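Local atomic coordinates of cytosolic phospholipase A2 delta (Homo sapiens, PDB entry 5IZ5), a protein that hydrolyses glycerophospholipids at the sn-2 position in a calcium-dependent manner, preferring linoleic acid there, and carries a C2 domain that mediates calcium-dependent membrane association. Residues B[424-432]-B[593-604]; B[529-537]-B[648-656]. The protein carries 3 engineered substitutions. All coordinates share one frame; numbering follows the deposited sequence.

Interaction 1 (B[424-432]-B[593-604]); sequences HPTTFVDLW and FKGFLTGRPLHQ
The Phe428 ring is sandwiched between two leucines: Leu597 CD2 sits over the centre of one face, 3.6 Å from the Phe428 ring centroid, and Leu602 CD2 lies over the opposite face, offset toward the rim. Leu597 CD2 also reaches Leu431 CD2 at 3.5 Å, and Leu431, its CG anti to the backbone N (chi1 -179°), carries CD1 over the centre of the Phe593 ring. Beside this apolar cluster Phe428 N donates to Pro601 O at 3.1 Å in an almost straight bond, tying the first turn of helix 428-441 to the loop. That helix begins with a capping box: Thr427 OG1 accepts a weak bond from Val429 N, while Asp430 OD2 takes Thr427 N at 2.8 Å, through its anti lone pair, and Thr427 OG1 from above the carboxylate plane. Gln604 NE2, its amide turned 50° from the carboxylate, donates to Asp430 OD1 at 3.3 Å from above the carboxylate plane. Replacing Asp430 with an alanine would probably leave Thr427 N without its capping acceptor and the Gln604 amide freer to turn. Val429 CG2 packs at 3.2 Å on Leu602 O. A water donates to Thr426 O and accepts from Arg600 NE, bridging the two segments where Thr426 CG2 lies above one face of the Arg600 guanidinium, off toward its rim.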
loop_
_atom_site.group_PDB
_atom_site.type_symbol
_atom_site.label_atom_id
_atom_site.label_comp_id
_atom_site.label_asym_id
_atom_site.label_seq_id
_atom_site.Cartn_x
_atom_site.Cartn_y
_atom_site.Cartn_z
ATOM N N HIS B 424 -13.484 -10.728 8.032
ATOM C CA HIS B 424 -12.210 -10.033 8.138
ATOM C C HIS B 424 -11.179 -10.963 8.760
ATOM O O HIS B 424 -11.520 -11.778 9.621
ATOM C CB HIS B 424 -12.315 -8.779 9.011
ATOM C CG HIS B 424 -13.166 -7.703 8.423
ATOM N ND1 HIS B 424 -14.435 -7.430 8.880
ATOM C CD2 HIS B 424 -12.933 -6.833 7.412
ATOM C CE1 HIS B 424 -14.948 -6.436 8.180
ATOM N NE2 HIS B 424 -14.058 -6.054 7.284
ATOM N N PRO B 425 -9.911 -10.837 8.342
ATOM C CA PRO B 425 -8.861 -11.567 9.033
ATOM C C PRO B 425 -8.585 -10.920 10.389
ATOM O O PRO B 425 -8.983 -9.782 10.621
ATOM C CB PRO B 425 -7.662 -11.404 8.106
ATOM C CG PRO B 425 -7.875 -10.075 7.456
ATOM C CD PRO B 425 -9.367 -9.897 7.341
ATOM N N THR B 426 -7.947 -11.660 11.285
ATOM C CA THR B 426 -7.546 -11.149 12.588
ATOM C C THR B 426 -6.024 -11.118 12.686
ATOM O O THR B 426 -5.376 -12.162 12.618
ATOM C CB THR B 426 -8.149 -12.028 13.685
ATOM O OG1 THR B 426 -9.539 -12.214 13.402
ATOM C CG2 THR B 426 -7.992 -11.383 15.053
ATOM N N THR B 427 -5.451 -9.919 12.813
ATOM C CA THR B 427 -4.014 -9.784 12.914
ATOM C C THR B 427 -3.641 -8.869 14.073
ATOM O O THR B 427 -4.510 -8.287 14.737
ATOM C CB THR B 427 -3.418 -9.206 11.620
ATOM O OG1 THR B 427 -3.756 -7.821 11.520
ATOM C CG2 THR B 427 -3.929 -9.934 10.388
ATOM N N PHE B 428 -2.337 -8.747 14.313
ATOM C CA PHE B 428 -1.815 -7.840 15.337
ATOM C C PHE B 428 -2.278 -6.403 15.083
ATOM O O PHE B 428 -2.542 -5.656 16.020
ATOM C CB PHE B 428 -0.279 -7.873 15.353
ATOM C CG PHE B 428 0.312 -8.923 16.250
ATOM C CD1 PHE B 428 0.182 -10.256 15.909
ATOM C CD2 PHE B 428 1.039 -8.591 17.396
ATOM C CE1 PHE B 428 0.722 -11.254 16.699
ATOM C CE2 PHE B 428 1.590 -9.588 18.190
ATOM C CZ PHE B 428 1.431 -10.921 17.838
ATOM N N VAL B 429 -2.369 -6.036 13.808
ATOM C CA VAL B 429 -2.811 -4.710 13.405
ATOM C C VAL B 429 -4.218 -4.422 13.892
ATOM O O VAL B 429 -4.509 -3.307 14.310
ATOM C CB VAL B 429 -2.744 -4.542 11.876
ATOM C CG1 VAL B 429 -3.542 -3.331 11.414
ATOM C CG2 VAL B 429 -1.294 -4.425 11.438
ATOM N N ASP B 430 -5.080 -5.432 13.867
ATOM C CA ASP B 430 -6.447 -5.253 14.321
ATOM C C ASP B 430 -6.508 -4.982 15.810
ATOM O O ASP B 430 -7.272 -4.113 16.239
ATOM C CB ASP B 430 -7.309 -6.459 13.955
ATOM C CG ASP B 430 -7.388 -6.666 12.464
ATOM O OD1 ASP B 430 -8.046 -5.856 11.785
ATOM O OD2 ASP B 430 -6.781 -7.623 11.961
ATOM N N LEU B 431 -5.698 -5.688 16.601
ATOM C CA LEU B 431 -5.705 -5.444 18.045
ATOM C C LEU B 431 -5.075 -4.093 18.342
ATOM O O LEU B 431 -5.553 -3.355 19.196
ATOM C CB LEU B 431 -4.959 -6.533 18.809
ATOM C CG LEU B 431 -4.943 -6.347 20.328
ATOM C CD1 LEU B 431 -6.349 -6.304 20.911
ATOM C CD2 LEU B 431 -4.133 -7.451 20.986
ATOM N N TRP B 432 -3.984 -3.790 17.649
ATOM C CA TRP B 432 -3.292 -2.523 17.831
ATOM C C TRP B 432 -4.219 -1.351 17.510
ATOM O O TRP B 432 -4.206 -0.339 18.213
ATOM C CB TRP B 432 -2.030 -2.495 16.983
ATOM C CG TRP B 432 -1.355 -1.172 16.896
ATOM C CD1 TRP B 432 -1.007 -0.523 15.755
ATOM C CD2 TRP B 432 -0.939 -0.334 17.984
ATOM N NE1 TRP B 432 -0.401 0.667 16.058
ATOM C CE2 TRP B 432 -0.346 0.810 17.420
ATOM C CE3 TRP B 432 -1.009 -0.440 19.382
ATOM C CZ2 TRP B 432 0.183 1.841 18.201
ATOM C CZ3 TRP B 432 -0.486 0.590 20.160
ATOM C CH2 TRP B 432 0.102 1.716 19.566
ATOM N N PHE B 593 -5.085 -11.293 25.850
ATOM C CA PHE B 593 -4.828 -11.349 24.407
ATOM C C PHE B 593 -3.506 -11.972 23.946
ATOM O O PHE B 593 -3.316 -12.215 22.753
ATOM C CB PHE B 593 -4.987 -9.927 23.869
ATOM C CG PHE B 593 -6.420 -9.530 23.713
ATOM C CD1 PHE B 593 -7.175 -9.998 22.640
ATOM C CD2 PHE B 593 -7.032 -8.744 24.664
ATOM C CE1 PHE B 593 -8.507 -9.653 22.515
ATOM C CE2 PHE B 593 -8.363 -8.389 24.539
ATOM C CZ PHE B 593 -9.101 -8.849 23.467
ATOM N N LYS B 594 -2.605 -12.271 24.869
ATOM C CA LYS B 594 -1.318 -12.860 24.494
ATOM C C LYS B 594 -1.557 -14.188 23.787
ATOM O O LYS B 594 -1.053 -14.429 22.690
ATOM C CB LYS B 594 -0.480 -13.065 25.762
ATOM C CG LYS B 594 1.023 -13.143 25.592
ATOM C CD LYS B 594 1.527 -14.556 25.332
ATOM C CE LYS B 594 2.815 -14.831 26.103
ATOM N NZ LYS B 594 3.713 -15.796 25.406
ATOM N N GLY B 595 -2.367 -15.029 24.411
ATOM C CA GLY B 595 -2.701 -16.335 23.871
ATOM C C GLY B 595 -3.508 -16.218 22.593
ATOM O O GLY B 595 -3.197 -16.843 21.582
ATOM N N PHE B 596 -4.539 -15.381 22.651
ATOM C CA PHE B 596 -5.406 -15.104 21.503
ATOM C C PHE B 596 -4.628 -14.758 20.228
ATOM O O PHE B 596 -4.946 -15.245 19.141
ATOM C CB PHE B 596 -6.363 -13.963 21.871
ATOM C CG PHE B 596 -7.337 -13.616 20.785
ATOM C CD1 PHE B 596 -7.009 -12.671 19.824
ATOM C CD2 PHE B 596 -8.580 -14.224 20.727
ATOM C CE1 PHE B 596 -7.901 -12.344 18.818
ATOM C CE2 PHE B 596 -9.480 -13.902 19.725
ATOM C CZ PHE B 596 -9.141 -12.958 18.769
ATOM N N LEU B 597 -3.613 -13.918 20.364
ATOM C CA LEU B 597 -2.847 -13.430 19.208
ATOM C C LEU B 597 -1.725 -14.363 18.690
ATOM O O LEU B 597 -1.122 -14.080 17.656
ATOM C CB LEU B 597 -2.273 -12.049 19.560
ATOM C CG LEU B 597 -2.492 -10.875 18.590
ATOM C CD1 LEU B 597 -3.974 -10.738 18.270
ATOM C CD2 LEU B 597 -1.966 -9.583 19.197
ATOM N N THR B 598 -1.474 -15.482 19.369
ATOM C CA THR B 598 -0.255 -16.292 19.151
ATOM C C THR B 598 0.006 -16.688 17.690
ATOM O O THR B 598 1.107 -16.513 17.138
ATOM C CB THR B 598 -0.332 -17.578 19.995
ATOM O OG1 THR B 598 -0.503 -17.224 21.370
ATOM C CG2 THR B 598 0.919 -18.444 19.841
ATOM N N GLY B 599 -1.021 -17.220 17.055
ATOM C CA GLY B 599 -0.862 -17.726 15.695
ATOM C C GLY B 599 -0.573 -16.677 14.621
ATOM O O GLY B 599 -0.024 -16.993 13.561
ATOM N N ARG B 600 -0.887 -15.418 14.922
ATOM C CA ARG B 600 -1.334 -14.472 13.905
ATOM C C ARG B 600 -0.285 -13.578 13.232
ATOM O O ARG B 600 0.736 -13.230 13.821
ATOM C CB ARG B 600 -2.456 -13.634 14.528
ATOM C CG ARG B 600 -3.761 -14.401 14.497
ATOM C CD ARG B 600 -4.739 -14.135 15.618
ATOM N NE ARG B 600 -5.877 -15.032 15.428
ATOM C CZ ARG B 600 -6.738 -15.399 16.372
ATOM N NH1 ARG B 600 -6.625 -14.951 17.612
ATOM N NH2 ARG B 600 -7.728 -16.224 16.066
ATOM N N PRO B 601 -0.545 -13.204 11.971
ATOM C CA PRO B 601 0.383 -12.323 11.263
ATOM C C PRO B 601 0.491 -10.938 11.888
ATOM O O PRO B 601 -0.419 -10.489 12.580
ATOM C CB PRO B 601 -0.195 -12.240 9.846
ATOM C CG PRO B 601 -1.572 -12.790 9.919
ATOM C CD PRO B 601 -1.641 -13.684 11.109
ATOM N N LEU B 602 1.620 -10.290 11.643
ATOM C CA LEU B 602 1.891 -8.975 12.182
ATOM C C LEU B 602 1.085 -7.904 11.460
ATOM O O LEU B 602 0.628 -6.943 12.081
ATOM C CB LEU B 602 3.381 -8.649 12.038
ATOM C CG LEU B 602 4.303 -9.178 13.136
ATOM C CD1 LEU B 602 5.753 -8.890 12.767
ATOM C CD2 LEU B 602 3.949 -8.623 14.510
ATOM N N HIS B 603 0.933 -8.088 10.151
ATOM C CA HIS B 603 0.432 -7.066 9.246
ATOM C C HIS B 603 -0.957 -7.380 8.713
ATOM O O HIS B 603 -1.348 -8.542 8.618
ATOM C CB HIS B 603 1.412 -6.918 8.091
ATOM C CG HIS B 603 2.822 -6.708 8.539
ATOM N ND1 HIS B 603 3.154 -5.862 9.576
ATOM C CD2 HIS B 603 3.984 -7.241 8.100
ATOM C CE1 HIS B 603 4.463 -5.883 9.755
ATOM N NE2 HIS B 603 4.988 -6.709 8.870
ATOM N N GLN B 604 -1.703 -6.331 8.373
ATOM C CA GLN B 604 -3.031 -6.480 7.776
ATOM C C GLN B 604 -2.921 -7.233 6.444
ATOM O O GLN B 604 -1.932 -7.098 5.718
ATOM C CB GLN B 604 -3.693 -5.099 7.591
ATOM C CG GLN B 604 -5.170 -5.119 7.276
ATOM C CD GLN B 604 -5.983 -5.507 8.483
ATOM O OE1 GLN B 604 -6.092 -6.691 8.806
ATOM N NE2 GLN B 604 -6.551 -4.517 9.168
HETATM O O HOH W 1 -5.705 -14.857 12.215
HETATM O O HOH W 2 -8.611 -7.305 9.547
#

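Interaction 2 (B[529-537]-B[648-656]); sequences AIWSNIFSL and CLVDAAYFI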
loop_
_atom_site.group_PDB
_atom_site.type_symbol
_atom_site.label_atom_id
_atom_site.label_comp_id
_atom_site.label_asym_id
_atom_site.label_seq_id
_atom_site.Cartn_x
_atom_site.Cartn_y
_atom_site.Cartn_z
ATOM N N ALA B 529 -3.479 2.214 12.628
ATOM C CA ALA B 529 -2.766 1.001 13.023
ATOM C C ALA B 529 -1.788 0.525 11.951
ATOM O O ALA B 529 -0.689 0.112 12.295
ATOM C CB ALA B 529 -3.744 -0.104 13.363
ATOM N N ILE B 530 -2.201 0.571 10.676
ATOM C CA ILE B 530 -1.353 0.237 9.517
ATOM C C ILE B 530 -0.198 1.214 9.431
ATOM O O ILE B 530 0.956 0.817 9.282
ATOM C CB ILE B 530 -2.101 0.387 8.160
ATOM C CG1 ILE B 530 -3.409 -0.409 8.106
ATOM C CG2 ILE B 530 -1.193 0.068 6.965
ATOM C CD1 ILE B 530 -3.286 -1.888 8.320
ATOM N N TRP B 531 -0.523 2.500 9.491
ATOM C CA TRP B 531 0.477 3.560 9.354
ATOM C C TRP B 531 1.546 3.493 10.443
ATOM O O TRP B 531 2.701 3.833 10.198
ATOM C CB TRP B 531 -0.199 4.936 9.367
ATOM C CG TRP B 531 -1.156 5.139 8.221
ATOM C CD1 TRP B 531 -1.060 4.608 6.965
ATOM C CD2 TRP B 531 -2.330 5.948 8.223
ATOM N NE1 TRP B 531 -2.103 5.028 6.189
ATOM C CE2 TRP B 531 -2.901 5.854 6.936
ATOM C CE3 TRP B 531 -2.964 6.739 9.193
ATOM C CZ2 TRP B 531 -4.070 6.525 6.589
ATOM C CZ3 TRP B 531 -4.133 7.397 8.849
ATOM C CH2 TRP B 531 -4.669 7.289 7.558
ATOM N N SER B 532 1.145 3.074 11.637
ATOM C CA SER B 532 2.043 2.983 12.775
ATOM C C SER B 532 2.250 1.538 13.244
ATOM O O SER B 532 2.484 1.312 14.440
ATOM C CB SER B 532 1.514 3.853 13.925
ATOM O OG SER B 532 0.268 3.389 14.417
ATOM N N ASN B 533 2.161 0.565 12.324
ATOM C CA ASN B 533 2.285 -0.856 12.723
ATOM C C ASN B 533 3.690 -1.348 13.103
ATOM O O ASN B 533 3.884 -2.531 13.382
ATOM C CB ASN B 533 1.576 -1.834 11.754
ATOM C CG ASN B 533 2.268 -2.000 10.410
ATOM O OD1 ASN B 533 3.402 -1.579 10.197
ATOM N ND2 ASN B 533 1.558 -2.641 9.477
ATOM N N ILE B 534 4.663 -0.439 13.158
ATOM C CA ILE B 534 5.915 -0.734 13.859
ATOM C C ILE B 534 5.578 -1.208 15.281
ATOM O O ILE B 534 6.262 -2.056 15.847
ATOM C CB ILE B 534 6.883 0.480 13.896
ATOM C CG1 ILE B 534 8.274 0.056 14.375
ATOM C CG2 ILE B 534 6.344 1.593 14.790
ATOM C CD1 ILE B 534 9.077 -0.678 13.323
ATOM N N PHE B 535 4.487 -0.685 15.835
ATOM C CA PHE B 535 4.057 -1.081 17.172
ATOM C C PHE B 535 3.542 -2.518 17.261
ATOM O O PHE B 535 3.573 -3.102 18.343
ATOM C CB PHE B 535 3.011 -0.123 17.734
ATOM C CG PHE B 535 3.570 1.199 18.174
ATOM C CD1 PHE B 535 3.860 1.469 19.512
ATOM C CD2 PHE B 535 3.803 2.179 17.240
ATOM C CE1 PHE B 535 4.378 2.701 19.886
ATOM C CE2 PHE B 535 4.324 3.405 17.601
ATOM C CZ PHE B 535 4.614 3.670 18.927
ATOM N N SER B 536 3.060 -3.077 16.150
ATOM C CA SER B 536 2.721 -4.499 16.073
ATOM C C SER B 536 3.958 -5.348 16.297
ATOM O O SER B 536 3.900 -6.368 16.974
ATOM C CB SER B 536 2.103 -4.865 14.718
ATOM O OG SER B 536 0.925 -4.124 14.490
ATOM N N LEU B 537 5.078 -4.932 15.722
ATOM C CA LEU B 537 6.315 -5.656 15.935
ATOM C C LEU B 537 6.834 -5.466 17.357
ATOM O O LEU B 537 7.351 -6.407 17.948
ATOM C CB LEU B 537 7.362 -5.230 14.908
ATOM C CG LEU B 537 8.817 -5.680 15.079
ATOM C CD1 LEU B 537 9.527 -5.620 13.737
ATOM C CD2 LEU B 537 9.580 -4.832 16.092
ATOM N N CYS B 648 0.395 -6.551 1.708
ATOM C CA CYS B 648 0.944 -6.601 3.053
ATOM C C CYS B 648 1.530 -5.232 3.369
ATOM O O CYS B 648 2.674 -4.935 3.018
ATOM C CB CYS B 648 1.999 -7.701 3.195
ATOM S SG CYS B 648 2.620 -7.854 4.889
ATOM N N LEU B 649 0.742 -4.412 4.058
ATOM C CA LEU B 649 1.072 -3.012 4.261
ATOM C C LEU B 649 1.777 -2.786 5.592
ATOM O O LEU B 649 1.327 -3.238 6.650
ATOM C CB LEU B 649 -0.187 -2.144 4.169
ATOM C CG LEU B 649 -0.835 -2.112 2.780
ATOM C CD1 LEU B 649 -2.141 -1.347 2.826
ATOM C CD2 LEU B 649 0.081 -1.485 1.746
ATOM N N VAL B 650 2.884 -2.063 5.514
ATOM C CA VAL B 650 3.800 -1.906 6.611
ATOM C C VAL B 650 4.069 -0.418 6.880
ATOM O O VAL B 650 3.966 0.409 5.986
ATOM C CB VAL B 650 5.057 -2.752 6.284
ATOM C CG1 VAL B 650 6.348 -2.002 6.500
ATOM C CG2 VAL B 650 5.016 -4.044 7.075
ATOM N N ASP B 651 4.341 -0.096 8.140
ATOM C CA ASP B 651 4.802 1.233 8.573
ATOM C C ASP B 651 6.096 1.592 7.836
ATOM O O ASP B 651 6.982 0.755 7.748
ATOM C CB ASP B 651 5.010 1.152 10.094
ATOM C CG ASP B 651 5.411 2.463 10.729
ATOM O OD1 ASP B 651 6.029 3.305 10.051
ATOM O OD2 ASP B 651 5.120 2.629 11.937
ATOM N N ALA B 652 6.200 2.810 7.290
ATOM C CA ALA B 652 7.443 3.266 6.619
ATOM C C ALA B 652 8.680 3.170 7.517
ATOM O O ALA B 652 9.796 2.974 7.032
ATOM C CB ALA B 652 7.291 4.695 6.117
ATOM N N ALA B 653 8.470 3.302 8.823
ATOM C CA ALA B 653 9.545 3.183 9.806
ATOM C C ALA B 653 10.285 1.829 9.786
ATOM O O ALA B 653 11.361 1.725 10.360
ATOM C CB ALA B 653 9.005 3.473 11.201
ATOM N N TYR B 654 9.719 0.800 9.150
ATOM C CA TYR B 654 10.446 -0.469 8.941
ATOM C C TYR B 654 11.609 -0.343 7.954
ATOM O O TYR B 654 12.522 -1.173 7.956
ATOM C CB TYR B 654 9.524 -1.574 8.418
ATOM C CG TYR B 654 8.631 -2.214 9.452
ATOM C CD1 TYR B 654 7.427 -1.638 9.803
ATOM C CD2 TYR B 654 8.986 -3.411 10.068
ATOM C CE1 TYR B 654 6.598 -2.227 10.741
ATOM C CE2 TYR B 654 8.162 -4.008 11.011
ATOM C CZ TYR B 654 6.963 -3.412 11.343
ATOM O OH TYR B 654 6.123 -3.979 12.284
ATOM N N PHE B 655 11.544 0.662 7.086
ATOM C CA PHE B 655 12.547 0.853 6.039
ATOM C C PHE B 655 13.216 2.225 6.094
ATOM O O PHE B 655 14.416 2.305 6.329
ATOM C CB PHE B 655 11.937 0.605 4.662
ATOM C CG PHE B 655 11.579 -0.834 4.423
ATOM C CD1 PHE B 655 10.426 -1.366 4.978
ATOM C CD2 PHE B 655 12.400 -1.661 3.656
ATOM C CE1 PHE B 655 10.083 -2.692 4.771
ATOM C CE2 PHE B 655 12.060 -2.988 3.442
ATOM C CZ PHE B 655 10.902 -3.504 4.000
ATOM N N ILE B 656 12.450 3.293 5.859
ATOM C CA ILE B 656 13.001 4.661 5.833
ATOM C C ILE B 656 12.075 5.676 6.483
ATOM O O ILE B 656 10.907 5.792 6.098
ATOM C CB ILE B 656 13.250 5.174 4.400
ATOM C CG1 ILE B 656 14.165 4.219 3.626
ATOM C CG2 ILE B 656 13.867 6.567 4.463
ATOM C CD1 ILE B 656 14.400 4.606 2.179
HETATM O O HOH W 3 3.887 4.681 7.913
#
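Asp651, the probable proton acceptor of the active site, extends toward the junction between helices 524-531 and 534-543. Its CB lies 3.2 Å from Asn533 OD1. With CG anti to the backbone N (chi1 -177°), the carboxylate reaches in beside Trp531 O. At the tip the two oxygens part company: OD1 takes Ala653 N at 2.7 Å, closing an Asx turn, whereas OD2 accepts a weak bond from Ile534 N, at the start of helix 534-543, and is hydrogen-bonded to OG of Ser365, the nucleophile. The Asp651 backbone is gripped too. Asn533 CG sits between the backbone N and the carbonyl carbon (chi1 72°), which lets OD1 receive Asp651 N at 2.7 Å and ND2 donate to Leu649 O at 2.9 Å, gripping the backbone on both sides of Val650. Tyr654 ties the same turn: its OH donates to Asn533 O at 2.9 Å, on the face of that carbonyl opposite Ser536 N, while Ile534 CD1 sits over the ring centre and Leu537 CD1 touches Tyr654 CE2 at 3.4 Å. A water donates to Trp531 O and accepts from Ala652 N. The Asp651-Ser365 pair is consistent with the Ser-Asp dyad of the patatin-like cytosolic phospholipases A2, and Asn533 acts as a second-shell residue; Ala653 N, with a weaker bond from Ile534 N, probably limits the turning of the Asp651 carboxylate, keeping OD2 beside Ser365 OG.

Overall arrangement
Interactions 1 and 2 have centres 14 Å apart and meet directly: Gln604 CB packs on Ile530 CD1 at 3.3 Å, and Leu602 CD2 on Ser536 O at the same distance. Trp432 NE1 probably hydrogen-bonds Ser532 OG, 3.2 Å away, so helix 428-441 is linked to the junction between helices 524-531 and 534-543. His603 connects the loop of interaction 1 to strand 649-650, just before Asp651, its ring edge-to-face with Tyr654 and its NE2 3.2 Å from Val650 CG2. Interaction 2 contains the probable proton acceptor Asp651, whose side chain is about 3 Å from that of Ser365; that of His603 lies about 7 Å from Asp651's and about 11 Å from Ser365's.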